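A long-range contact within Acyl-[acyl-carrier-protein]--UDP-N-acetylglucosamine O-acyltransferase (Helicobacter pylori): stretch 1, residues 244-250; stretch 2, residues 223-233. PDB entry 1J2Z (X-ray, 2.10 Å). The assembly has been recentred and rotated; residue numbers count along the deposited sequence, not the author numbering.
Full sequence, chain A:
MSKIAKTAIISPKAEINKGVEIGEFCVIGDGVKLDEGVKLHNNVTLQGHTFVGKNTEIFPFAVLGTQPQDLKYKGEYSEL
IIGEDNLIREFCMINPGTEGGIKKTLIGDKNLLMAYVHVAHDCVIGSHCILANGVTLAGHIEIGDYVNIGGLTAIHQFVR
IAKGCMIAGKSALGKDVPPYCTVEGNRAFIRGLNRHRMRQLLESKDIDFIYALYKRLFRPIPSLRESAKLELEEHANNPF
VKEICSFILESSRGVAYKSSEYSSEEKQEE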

# COMPACT_ATOMS: atom_id res chain seq x y z
N ILE A 244 32.72 -6.58 4.80
CA ILE A 244 32.35 -5.37 4.07
C ILE A 244 32.89 -5.29 2.65
O ILE A 244 32.14 -5.06 1.70
CB ILE A 244 32.80 -4.13 4.86
CG1 ILE A 244 32.03 -4.07 6.18
CG2 ILE A 244 32.57 -2.86 4.04
CD1 ILE A 244 32.46 -2.96 7.11
N CYS A 245 34.19 -5.50 2.49
CA CYS A 245 34.81 -5.42 1.18
C CYS A 245 34.42 -6.52 0.20
O CYS A 245 34.26 -6.26 -0.99
CB CYS A 245 36.33 -5.36 1.33
SG CYS A 245 36.85 -3.90 2.26
N SER A 246 34.27 -7.75 0.68
CA SER A 246 33.88 -8.83 -0.23
C SER A 246 32.46 -8.57 -0.71
O SER A 246 32.10 -8.89 -1.84
CB SER A 246 33.97 -10.19 0.47
OG SER A 246 32.99 -10.30 1.48
N PHE A 247 31.64 -7.98 0.16
CA PHE A 247 30.25 -7.67 -0.20
C PHE A 247 30.28 -6.68 -1.36
O PHE A 247 29.61 -6.86 -2.38
CB PHE A 247 29.52 -7.02 0.98
CG PHE A 247 28.10 -6.61 0.66
CD1 PHE A 247 27.09 -7.56 0.60
CD2 PHE A 247 27.79 -5.28 0.39
CE1 PHE A 247 25.79 -7.20 0.27
CE2 PHE A 247 26.49 -4.90 0.05
CZ PHE A 247 25.49 -5.86 -0.01
N ILE A 248 31.08 -5.63 -1.20
CA ILE A 248 31.22 -4.58 -2.20
C ILE A 248 31.70 -5.10 -3.55
O ILE A 248 31.13 -4.77 -4.59
CB ILE A 248 32.20 -3.49 -1.71
CG1 ILE A 248 31.55 -2.71 -0.56
CG2 ILE A 248 32.58 -2.56 -2.85
CD1 ILE A 248 32.49 -1.72 0.13
N LEU A 249 32.76 -5.91 -3.54
CA LEU A 249 33.30 -6.45 -4.79
C LEU A 249 32.34 -7.41 -5.49
O LEU A 249 32.46 -7.63 -6.69
CB LEU A 249 34.64 -7.16 -4.53
CG LEU A 249 35.79 -6.32 -3.98
CD1 LEU A 249 37.03 -7.19 -3.85
CD2 LEU A 249 36.06 -5.13 -4.88
N GLU A 250 31.39 -7.97 -4.75
CA GLU A 250 30.43 -8.90 -5.34
C GLU A 250 29.18 -8.22 -5.88
O GLU A 250 28.35 -8.86 -6.53
CB GLU A 250 30.01 -9.96 -4.31
CG GLU A 250 31.08 -10.99 -4.01
CD GLU A 250 30.68 -11.94 -2.90
OE1 GLU A 250 29.56 -12.49 -2.96
OE2 GLU A 250 31.48 -12.13 -1.96
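Stretch 2 (223-233) SLRESAKLELE

How does stretch 2 lie on stretch 1? Residues 224-233 form a helix that runs roughly antiparallel to the helix of stretch 1, with 144° between their N-to-C directions, a signed crossing angle of -144° and axes that approach to 9.0 Å. Ser-223 precedes the first turn as its N-cap: with chi1 in p, its OG accepts a hydrogen bond from Glu-226 N at 3.1 Å. The backbones come close where a small residue allows it, Cys-245 CA lying 5.1 Å from Ala-228 CA. One turn further along stretch 1 and one turn back along stretch 2, Leu-249 CA is 6.1 Å from Arg-225 CA, as expected for helices running in opposing directions.

What does Leu-249 find on the other helix? Its CA-to-CB bond points sideways, yet the m, t rotamer brings the end of the side chain nearer, and it settles as a knob among Arg-225, Ala-228, Lys-229 and Leu-232. Leu-249 CD2 lies 3.8 Å from Ala-228 CB, 3.6 Å from Lys-229 CG and 3.7 Å from Arg-225 CG, while Leu-249 CD1 meets Leu-232 CD1 at 3.6 Å. Lys-229 offers the aliphatic base of its chain here; its m, t, m, t conformation leads the end away, where Lys-229 NZ forms a salt bridge of 3.0 Å with Glu-226 OE1 on its own helix.

Why does Arg-225 bend as it does? It too starts sideways from the contact. Its first two torsions are extended, both t, and then chi3 at -75° and chi4 at -87° turn the chain, so that the guanidinium reaches the C-terminal part of stretch 1. There Arg-225 NH2 donates a hydrogen bond to Leu-249 O at 2.7 Å, with an N-H...acceptor angle of 133°. Leu-249 CD2 lies over one face of the guanidinium, so the same leucine supplies both a polar acceptor and an apolar surface to this arginine.

How are Cys-245 and Ile-248 fitted against the helix? Both point toward it and both have chi1 in m. Cys-245 CB is 4.1 Å from Ala-228 CB and 3.6 Å from Leu-232 CG, and Cys-245 SG packs 3.6 Å from Glu-231 CB. Glu-231 also starts toward stretch 1, but its t, p conformation leads the end away, leaving its CB against the sulfur while the carboxylate is hydrogen-bonded elsewhere in the structure. Ile-248, in m, t, places CG2 3.3 Å from Leu-224 CD2, a tight apolar contact, and the same Ile-248 CG2 is 4.2 Å from Ala-228 CB. Leu-224 points toward stretch 1 with both torsions in t. Ala-228 thus meets Cys-245, Ile-248 and Leu-249 with a single methyl group, its small size suiting it to the place where the two backbones draw close.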

# COMPACT_ATOMS: atom_id res chain seq x y z
N SER A 223 38.32 4.46 -6.96
CA SER A 223 36.97 3.92 -7.02
C SER A 223 36.72 3.10 -5.76
O SER A 223 37.66 2.69 -5.08
CB SER A 223 36.80 3.02 -8.25
OG SER A 223 37.57 1.83 -8.12
N LEU A 224 35.45 2.86 -5.46
CA LEU A 224 35.07 2.09 -4.29
C LEU A 224 35.71 0.71 -4.41
O LEU A 224 36.30 0.19 -3.47
CB LEU A 224 33.55 1.94 -4.23
CG LEU A 224 32.85 1.65 -2.90
CD1 LEU A 224 31.40 1.28 -3.19
CD2 LEU A 224 33.54 0.52 -2.17
N ARG A 225 35.59 0.12 -5.60
CA ARG A 225 36.15 -1.20 -5.87
C ARG A 225 37.64 -1.28 -5.59
O ARG A 225 38.11 -2.20 -4.92
CB ARG A 225 35.85 -1.60 -7.31
CG ARG A 225 36.55 -2.86 -7.80
CD ARG A 225 35.94 -3.34 -9.11
NE ARG A 225 34.65 -3.97 -8.89
CZ ARG A 225 34.49 -5.26 -8.61
NH1 ARG A 225 35.54 -6.06 -8.53
NH2 ARG A 225 33.27 -5.75 -8.40
N GLU A 226 38.40 -0.31 -6.10
CA GLU A 226 39.84 -0.30 -5.89
C GLU A 226 40.19 -0.13 -4.42
O GLU A 226 41.13 -0.76 -3.93
CB GLU A 226 40.49 0.81 -6.71
CG GLU A 226 40.48 0.56 -8.22
CD GLU A 226 41.06 -0.80 -8.59
OE1 GLU A 226 40.29 -1.74 -8.86
OE2 GLU A 226 42.31 -0.93 -8.61
N SER A 227 39.45 0.71 -3.71
CA SER A 227 39.71 0.91 -2.29
C SER A 227 39.39 -0.37 -1.52
O SER A 227 40.08 -0.71 -0.55
CB SER A 227 38.87 2.07 -1.74
OG SER A 227 39.24 3.29 -2.35
N ALA A 228 38.34 -1.06 -1.94
CA ALA A 228 37.93 -2.30 -1.28
C ALA A 228 39.02 -3.36 -1.43
O ALA A 228 39.39 -4.03 -0.46
CB ALA A 228 36.62 -2.80 -1.87
N LYS A 229 39.54 -3.52 -2.65
CA LYS A 229 40.58 -4.50 -2.91
C LYS A 229 41.84 -4.18 -2.10
O LYS A 229 42.46 -5.07 -1.53
CB LYS A 229 40.89 -4.55 -4.41
CG LYS A 229 39.68 -4.93 -5.25
CD LYS A 229 40.04 -5.41 -6.64
CE LYS A 229 40.62 -4.30 -7.50
NZ LYS A 229 40.75 -4.75 -8.92
N LEU A 230 42.20 -2.90 -2.05
CA LEU A 230 43.37 -2.49 -1.30
C LEU A 230 43.16 -2.74 0.19
O LEU A 230 44.09 -3.09 0.91
CB LEU A 230 43.66 -1.00 -1.52
CG LEU A 230 44.29 -0.63 -2.87
CD1 LEU A 230 44.33 0.88 -3.03
CD2 LEU A 230 45.69 -1.23 -2.94
N GLU A 231 41.92 -2.56 0.63
CA GLU A 231 41.57 -2.76 2.03
C GLU A 231 41.75 -4.22 2.42
O GLU A 231 42.14 -4.53 3.55
CB GLU A 231 40.12 -2.32 2.24
CG GLU A 231 39.83 -1.79 3.63
CD GLU A 231 40.73 -0.63 3.99
OE1 GLU A 231 40.84 0.32 3.19
OE2 GLU A 231 41.31 -0.65 5.09
N LEU A 232 41.46 -5.12 1.49
CA LEU A 232 41.60 -6.55 1.73
C LEU A 232 43.07 -6.95 1.80
O LEU A 232 43.43 -7.93 2.45
CB LEU A 232 40.89 -7.33 0.62
CG LEU A 232 39.37 -7.25 0.63
CD1 LEU A 232 38.82 -7.68 -0.72
CD2 LEU A 232 38.81 -8.13 1.75
N GLU A 233 43.91 -6.18 1.12
CA GLU A 233 45.35 -6.44 1.11
C GLU A 233 45.98 -5.95 2.40
O GLU A 233 46.70 -6.69 3.07
CB GLU A 233 46.00 -5.73 -0.09
CG GLU A 233 45.66 -6.34 -1.44
CD GLU A 233 46.23 -5.54 -2.60
OE1 GLU A 233 47.45 -5.27 -2.60
OE2 GLU A 233 45.45 -5.20 -3.52